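PDB 6EUG: beta-glucanase from Bacteroides thetaiotaomicron, which probably hydrolyses O-glycosidic bonds, acting as a beta-1,3-galactosidase on arabinogalactan through the family 43 domain that makes up this chain. Local coordinates for residues Asp214-Ile228 with Glu263-Met276. Residues are numbered along the deposited sequence; the frame is centred on the assembly and turned at random.
With GIM (glucoimidazole), chain B.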
loop_
_atom_site.group_PDB
_atom_site.type_symbol
_atom_site.label_atom_id
_atom_site.label_comp_id
_atom_site.label_asym_id
_atom_site.label_seq_id
_atom_site.Cartn_x
_atom_site.Cartn_y
_atom_site.Cartn_z
ATOM N N ASP A 214 -3.940 -2.627 -4.610
ATOM C CA ASP A 214 -2.814 -1.980 -3.947
ATOM C C ASP A 214 -3.355 -1.164 -2.737
ATOM O O ASP A 214 -4.445 -0.560 -2.820
ATOM C CB ASP A 214 -2.051 -1.011 -4.863
ATOM C CG ASP A 214 -1.209 -1.692 -5.925
ATOM O OD1 ASP A 214 -1.144 -2.942 -6.044
ATOM O OD2 ASP A 214 -0.530 -0.924 -6.651
ATOM N N MET A 215 -2.624 -1.229 -1.622
ATOM C CA MET A 215 -3.069 -0.630 -0.343
ATOM C C MET A 215 -1.946 -0.245 0.611
ATOM O O MET A 215 -0.801 -0.702 0.497
ATOM C CB MET A 215 -4.035 -1.594 0.380
ATOM C CG MET A 215 -3.498 -3.001 0.671
ATOM S SD MET A 215 -3.944 -3.760 2.253
ATOM C CE MET A 215 -2.853 -2.802 3.327
ATOM N N THR A 216 -2.310 0.611 1.584
ATOM C CA THR A 216 -1.491 0.873 2.718
ATOM C C THR A 216 -2.352 1.204 3.941
ATOM O O THR A 216 -3.600 1.155 3.875
ATOM C CB THR A 216 -0.434 1.939 2.420
ATOM O OG1 THR A 216 0.577 1.930 3.442
ATOM C CG2 THR A 216 -1.048 3.361 2.282
ATOM N N LEU A 217 -1.656 1.457 5.046
ATOM C CA LEU A 217 -2.255 1.822 6.355
ATOM C C LEU A 217 -1.610 3.062 6.910
ATOM O O LEU A 217 -0.415 3.298 6.671
ATOM C CB LEU A 217 -2.069 0.688 7.386
ATOM C CG LEU A 217 -2.674 -0.691 7.091
ATOM C CD1 LEU A 217 -2.242 -1.760 8.122
ATOM C CD2 LEU A 217 -4.196 -0.652 6.997
ATOM N N PHE A 218 -2.366 3.814 7.715
ATOM C CA PHE A 218 -1.803 4.971 8.425
ATOM C C PHE A 218 -2.481 5.162 9.771
ATOM O O PHE A 218 -3.711 5.182 9.828
ATOM C CB PHE A 218 -1.916 6.281 7.608
ATOM C CG PHE A 218 -1.185 7.451 8.248
ATOM C CD1 PHE A 218 0.201 7.521 8.212
ATOM C CD2 PHE A 218 -1.871 8.441 8.915
ATOM C CE1 PHE A 218 0.880 8.563 8.814
ATOM C CE2 PHE A 218 -1.197 9.496 9.520
ATOM C CZ PHE A 218 0.178 9.563 9.474
ATOM N N VAL A 219 -1.672 5.267 10.834
ATOM C CA VAL A 219 -2.168 5.616 12.178
ATOM C C VAL A 219 -2.010 7.137 12.426
ATOM O O VAL A 219 -0.885 7.691 12.449
ATOM C CB VAL A 219 -1.449 4.839 13.316
ATOM C CG1 VAL A 219 -2.045 5.233 14.685
ATOM C CG2 VAL A 219 -1.533 3.336 13.123
ATOM N N ASP A 220 -3.132 7.793 12.613
ATOM C CA ASP A 220 -3.155 9.253 12.810
ATOM C C ASP A 220 -2.865 9.632 14.276
ATOM O O ASP A 220 -2.749 8.763 15.170
ATOM C CB ASP A 220 -4.508 9.784 12.327
ATOM C CG ASP A 220 -4.459 11.218 11.798
ATOM O OD1 ASP A 220 -3.409 11.898 11.847
ATOM O OD2 ASP A 220 -5.545 11.691 11.412
ATOM N N ASP A 221 -2.706 10.927 14.517
ATOM C CA ASP A 221 -2.287 11.423 15.832
ATOM C C ASP A 221 -3.348 11.289 16.939
ATOM O O ASP A 221 -2.998 11.271 18.127
ATOM C CB ASP A 221 -1.643 12.833 15.725
ATOM C CG ASP A 221 -2.497 13.833 14.987
ATOM O OD1 ASP A 221 -3.702 13.541 14.710
ATOM O OD2 ASP A 221 -1.962 14.916 14.674
ATOM N N ASP A 222 -4.610 11.090 16.544
ATOM C CA ASP A 222 -5.713 10.778 17.462
ATOM C C ASP A 222 -5.913 9.279 17.754
ATOM O O ASP A 222 -6.910 8.903 18.367
ATOM C CB ASP A 222 -7.008 11.383 16.918
ATOM C CG ASP A 222 -7.397 10.862 15.535
ATOM O OD1 ASP A 222 -6.669 10.028 14.935
ATOM O OD2 ASP A 222 -8.487 11.288 15.067
ATOM N N GLY A 223 -5.011 8.432 17.233
ATOM C CA GLY A 223 -5.105 6.973 17.396
ATOM C C GLY A 223 -6.022 6.293 16.389
ATOM O O GLY A 223 -6.089 5.062 16.365
ATOM N N LYS A 224 -6.699 7.071 15.538
ATOM C CA LYS A 224 -7.546 6.484 14.489
ATOM C C LYS A 224 -6.651 5.979 13.369
ATOM O O LYS A 224 -5.692 6.669 12.967
ATOM C CB LYS A 224 -8.576 7.477 13.948
ATOM C CG LYS A 224 -9.778 7.640 14.880
ATOM C CD LYS A 224 -10.765 8.679 14.393
ATOM C CE LYS A 224 -11.950 8.808 15.352
ATOM N NZ LYS A 224 -12.762 7.565 15.405
ATOM N N ALA A 225 -6.932 4.773 12.901
ATOM C CA ALA A 225 -6.206 4.192 11.759
ATOM C C ALA A 225 -7.065 4.192 10.484
ATOM O O ALA A 225 -8.284 4.071 10.559
ATOM C CB ALA A 225 -5.728 2.775 12.085
ATOM N N TYR A 226 -6.385 4.285 9.330
ATOM C CA TYR A 226 -7.004 4.351 8.014
ATOM C C TYR A 226 -6.393 3.326 7.055
ATOM O O TYR A 226 -5.155 3.141 7.022
ATOM C CB TYR A 226 -6.919 5.767 7.379
ATOM C CG TYR A 226 -7.620 6.814 8.263
ATOM C CD1 TYR A 226 -6.953 7.428 9.315
ATOM C CD2 TYR A 226 -8.969 7.166 8.046
ATOM C CE1 TYR A 226 -7.606 8.335 10.149
ATOM C CE2 TYR A 226 -9.604 8.063 8.869
ATOM C CZ TYR A 226 -8.920 8.654 9.907
ATOM O OH TYR A 226 -9.583 9.549 10.696
ATOM N N HIS A 227 -7.283 2.713 6.282
ATOM C CA HIS A 227 -6.970 1.772 5.170
ATOM C C HIS A 227 -7.166 2.547 3.835
ATOM O O HIS A 227 -8.276 3.009 3.523
ATOM C CB HIS A 227 -7.857 0.534 5.296
ATOM C CG HIS A 227 -7.722 -0.476 4.185
ATOM N ND1 HIS A 227 -8.793 -1.212 3.718
ATOM C CD2 HIS A 227 -6.652 -0.861 3.454
ATOM C CE1 HIS A 227 -8.377 -2.015 2.750
ATOM N NE2 HIS A 227 -7.080 -1.812 2.568
ATOM N N ILE A 228 -6.073 2.689 3.090
ATOM C CA ILE A 228 -6.002 3.491 1.862
ATOM C C ILE A 228 -5.785 2.486 0.723
ATOM O O ILE A 228 -4.842 1.695 0.783
ATOM C CB ILE A 228 -4.867 4.515 1.902
ATOM C CG1 ILE A 228 -5.137 5.545 3.029
ATOM C CG2 ILE A 228 -4.802 5.276 0.576
ATOM C CD1 ILE A 228 -3.964 6.336 3.501
ATOM N N GLU A 263 -2.010 4.243 -7.884
ATOM C CA GLU A 263 -1.649 2.913 -7.374
ATOM C C GLU A 263 -0.520 3.004 -6.343
ATOM O O GLU A 263 -0.027 4.090 -6.069
ATOM C CB GLU A 263 -1.230 2.004 -8.553
ATOM C CG GLU A 263 -2.125 2.072 -9.793
ATOM C CD GLU A 263 -3.614 1.765 -9.572
ATOM O OE1 GLU A 263 -3.999 0.979 -8.685
ATOM O OE2 GLU A 263 -4.434 2.323 -10.329
ATOM N N ALA A 264 -0.156 1.879 -5.718
ATOM C CA ALA A 264 1.032 1.846 -4.850
ATOM C C ALA A 264 1.133 3.018 -3.845
ATOM O O ALA A 264 2.190 3.655 -3.742
ATOM C CB ALA A 264 2.280 1.762 -5.696
ATOM N N PRO A 265 0.056 3.268 -3.094
ATOM C CA PRO A 265 0.071 4.464 -2.198
ATOM C C PRO A 265 1.066 4.374 -1.031
ATOM O O PRO A 265 1.202 3.288 -0.394
ATOM C CB PRO A 265 -1.371 4.508 -1.672
ATOM C CG PRO A 265 -1.790 3.091 -1.705
ATOM C CD PRO A 265 -1.249 2.584 -3.012
ATOM N N ALA A 266 1.729 5.499 -0.740
ATOM C CA ALA A 266 2.602 5.684 0.412
ATOM C C ALA A 266 2.259 7.062 1.010
ATOM O O ALA A 266 2.010 8.027 0.284
ATOM C CB ALA A 266 4.074 5.621 -0.004
ATOM N N ILE A 267 2.185 7.124 2.327
ATOM C CA ILE A 267 1.621 8.295 3.046
ATOM C C ILE A 267 2.384 8.671 4.306
ATOM O O ILE A 267 2.889 7.791 4.997
ATOM C CB ILE A 267 0.124 8.080 3.369
ATOM C CG1 ILE A 267 -0.535 9.373 3.929
ATOM C CG2 ILE A 267 -0.093 6.896 4.298
ATOM C CD1 ILE A 267 -2.060 9.320 3.920
ATOM N N PHE A 268 2.455 9.971 4.581
ATOM C CA PHE A 268 2.948 10.517 5.847
ATOM C C PHE A 268 2.255 11.825 6.202
ATOM O O PHE A 268 1.544 12.421 5.365
ATOM C CB PHE A 268 4.496 10.688 5.868
ATOM C CG PHE A 268 5.039 11.809 5.011
ATOM C CD1 PHE A 268 5.178 11.642 3.635
ATOM C CD2 PHE A 268 5.530 12.984 5.590
ATOM C CE1 PHE A 268 5.721 12.638 2.835
ATOM C CE2 PHE A 268 6.071 14.011 4.784
ATOM C CZ PHE A 268 6.158 13.824 3.397
ATOM N N LYS A 269 2.465 12.271 7.450
ATOM C CA LYS A 269 1.920 13.534 7.945
ATOM C C LYS A 269 3.059 14.327 8.564
ATOM O O LYS A 269 3.855 13.754 9.328
ATOM C CB LYS A 269 0.792 13.298 8.964
ATOM C CG LYS A 269 0.164 14.567 9.533
ATOM C CD LYS A 269 -0.920 14.249 10.557
ATOM C CE LYS A 269 -1.719 15.508 10.904
ATOM N NZ LYS A 269 -2.824 15.307 11.871
ATOM N N LYS A 270 3.130 15.624 8.219
ATOM C CA LYS A 270 4.160 16.536 8.737
ATOM C C LYS A 270 3.570 17.898 9.067
ATOM O O LYS A 270 3.038 18.581 8.173
ATOM C CB LYS A 270 5.318 16.681 7.714
ATOM C CG LYS A 270 6.465 17.625 8.159
ATOM C CD LYS A 270 7.604 17.592 7.143
ATOM C CE LYS A 270 8.787 18.474 7.519
ATOM N NZ LYS A 270 8.526 19.889 7.125
ATOM N N GLU A 271 3.712 18.330 10.324
ATOM C CA GLU A 271 3.248 19.666 10.756
ATOM C C GLU A 271 1.808 19.971 10.328
ATOM O O GLU A 271 1.516 21.029 9.776
ATOM C CB GLU A 271 4.238 20.730 10.252
ATOM C CG GLU A 271 5.618 20.525 10.856
ATOM C CD GLU A 271 6.658 21.508 10.383
ATOM O OE1 GLU A 271 6.636 21.946 9.223
ATOM O OE2 GLU A 271 7.520 21.834 11.202
ATOM N N GLY A 272 0.919 18.993 10.539
ATOM C CA GLY A 272 -0.497 19.134 10.188
ATOM C C GLY A 272 -0.989 18.713 8.820
ATOM O O GLY A 272 -2.218 18.573 8.629
ATOM N N THR A 273 -0.060 18.524 7.883
ATOM C CA THR A 273 -0.386 18.308 6.480
ATOM C C THR A 273 -0.100 16.856 6.081
ATOM O O THR A 273 0.946 16.286 6.455
ATOM C CB THR A 273 0.427 19.244 5.570
ATOM O OG1 THR A 273 0.119 20.596 5.907
ATOM C CG2 THR A 273 0.133 18.974 4.107
ATOM N N TYR A 274 -1.067 16.273 5.378
ATOM C CA TYR A 274 -0.954 14.908 4.825
ATOM C C TYR A 274 -0.337 14.955 3.416
ATOM O O TYR A 274 -0.726 15.789 2.552
ATOM C CB TYR A 274 -2.324 14.217 4.800
ATOM C CG TYR A 274 -2.954 14.063 6.168
ATOM C CD1 TYR A 274 -3.696 15.112 6.721
ATOM C CD2 TYR A 274 -2.751 12.924 6.946
ATOM C CE1 TYR A 274 -4.270 15.010 7.963
ATOM C CE2 TYR A 274 -3.323 12.823 8.214
ATOM C CZ TYR A 274 -4.061 13.885 8.725
ATOM O OH TYR A 274 -4.639 13.891 10.005
ATOM N N TRP A 275 0.592 14.029 3.174
ATOM C CA TRP A 275 1.308 13.910 1.892
ATOM C C TRP A 275 1.268 12.448 1.445
ATOM O O TRP A 275 1.707 11.533 2.196
ATOM C CB TRP A 275 2.784 14.332 2.023
ATOM C CG TRP A 275 3.012 15.779 2.412
ATOM C CD1 TRP A 275 3.406 16.237 3.655
ATOM C CD2 TRP A 275 2.856 16.954 1.592
ATOM N NE1 TRP A 275 3.485 17.617 3.663
ATOM C CE2 TRP A 275 3.166 18.085 2.418
ATOM C CE3 TRP A 275 2.491 17.172 0.260
ATOM C CZ2 TRP A 275 3.146 19.390 1.937
ATOM C CZ3 TRP A 275 2.453 18.496 -0.221
ATOM C CH2 TRP A 275 2.786 19.581 0.627
ATOM N N MET A 276 0.799 12.205 0.230
ATOM C CA MET A 276 0.752 10.835 -0.310
ATOM C C MET A 276 1.443 10.782 -1.684
ATOM O O MET A 276 1.228 11.655 -2.540
ATOM C CB MET A 276 -0.713 10.375 -0.427
ATOM C CG MET A 276 -0.911 8.948 -0.893
ATOM S SD MET A 276 -2.452 8.159 -0.366
ATOM C CE MET A 276 -3.754 9.343 -0.731
HETATM C C1 GIM B . 0.743 -3.785 -9.926
HETATM C C2 GIM B . 0.848 -3.631 -8.458
HETATM N N10 GIM B . 1.053 -4.888 -10.631
HETATM C C3 GIM B . 1.721 -4.760 -7.880
HETATM C C4 GIM B . 1.302 -6.113 -8.530
HETATM C C5 GIM B . 1.638 -6.118 -10.029
HETATM C C6 GIM B . 1.160 -7.378 -10.748
HETATM C C7 GIM B . 0.292 -3.348 -12.032
HETATM C C8 GIM B . 0.796 -4.630 -11.941
HETATM N N1 GIM B . 0.269 -2.842 -10.778
HETATM O O3 GIM B . 1.545 -4.859 -6.458
HETATM O O2 GIM B . 1.235 -2.261 -8.166
HETATM O O4 GIM B . -0.099 -6.440 -8.340
HETATM O O6 GIM B . -0.263 -7.407 -10.811
HETATM O O HOH W 1 -3.991 -1.747 -7.537
HETATM O O HOH W 2 1.023 0.532 -1.245
HETATM O O HOH W 3 2.656 2.612 1.921
HETATM O O HOH W 4 2.004 4.600 5.992
#
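The ring of Phe218 meets four residues of 263-276 obliquely: Ile267, Phe268, Lys269 and Tyr274. Its CZ lies 3.8 Å from Lys269 CB, and its CE2 comes to the edge of the Tyr274 ring. One face of Tyr274 carries Lys269 CG, offset toward the rim. The carboxylate of Asp220 stands at the edge of the same ring, its plane turned 72° from the ring plane. Tyr274 OH donates to Asp220 OD2 on the syn side, at 2.8 Å.

Lys269 NZ gives a hydrogen bond to Tyr274 OH. It also forms a salt bridge to Asp221 OD2 at 3.0 Å, from above the carboxylate plane, and a weaker one to Asp220 OD1. The lysine chain is fully extended, with CG anti to its backbone N (chi1 -180°), which runs it alongside the Tyr274 ring and brings NZ to the phenol OH, within reach of Asp220 and Asp221.

Further in, Ile228 CD1 packs on Ile267 CD1 at 3.6 Å. Pro265 CB and Met276 SD extend this layer against Ile228 CG2, and the methyl CG2 of Thr216 faces Pro265. Strands 215-219 and 265-270 run nearly parallel, 13° apart. Their axes come no nearer than 6.5 Å, and side chains and water, not a shared sheet, join them. They are the first strands of successive four-stranded blades of the family 43 beta-propeller. One water joins Thr216 OG1 to Pro265 O.

At the inner end, Asp214 OD2 accepts from Ala264 N on its anti side, at 3.0 Å. The same oxygen takes a hydrogen bond from O2 of the bound glucoimidazole at 2.7 Å. Glu110, Arg111 and Gln320 hold the ligand too. The interface thus runs from a charged outer cluster through an apolar middle to the pocket, where the N-H of one blade helps orient the ligand-binding carboxylate of the other.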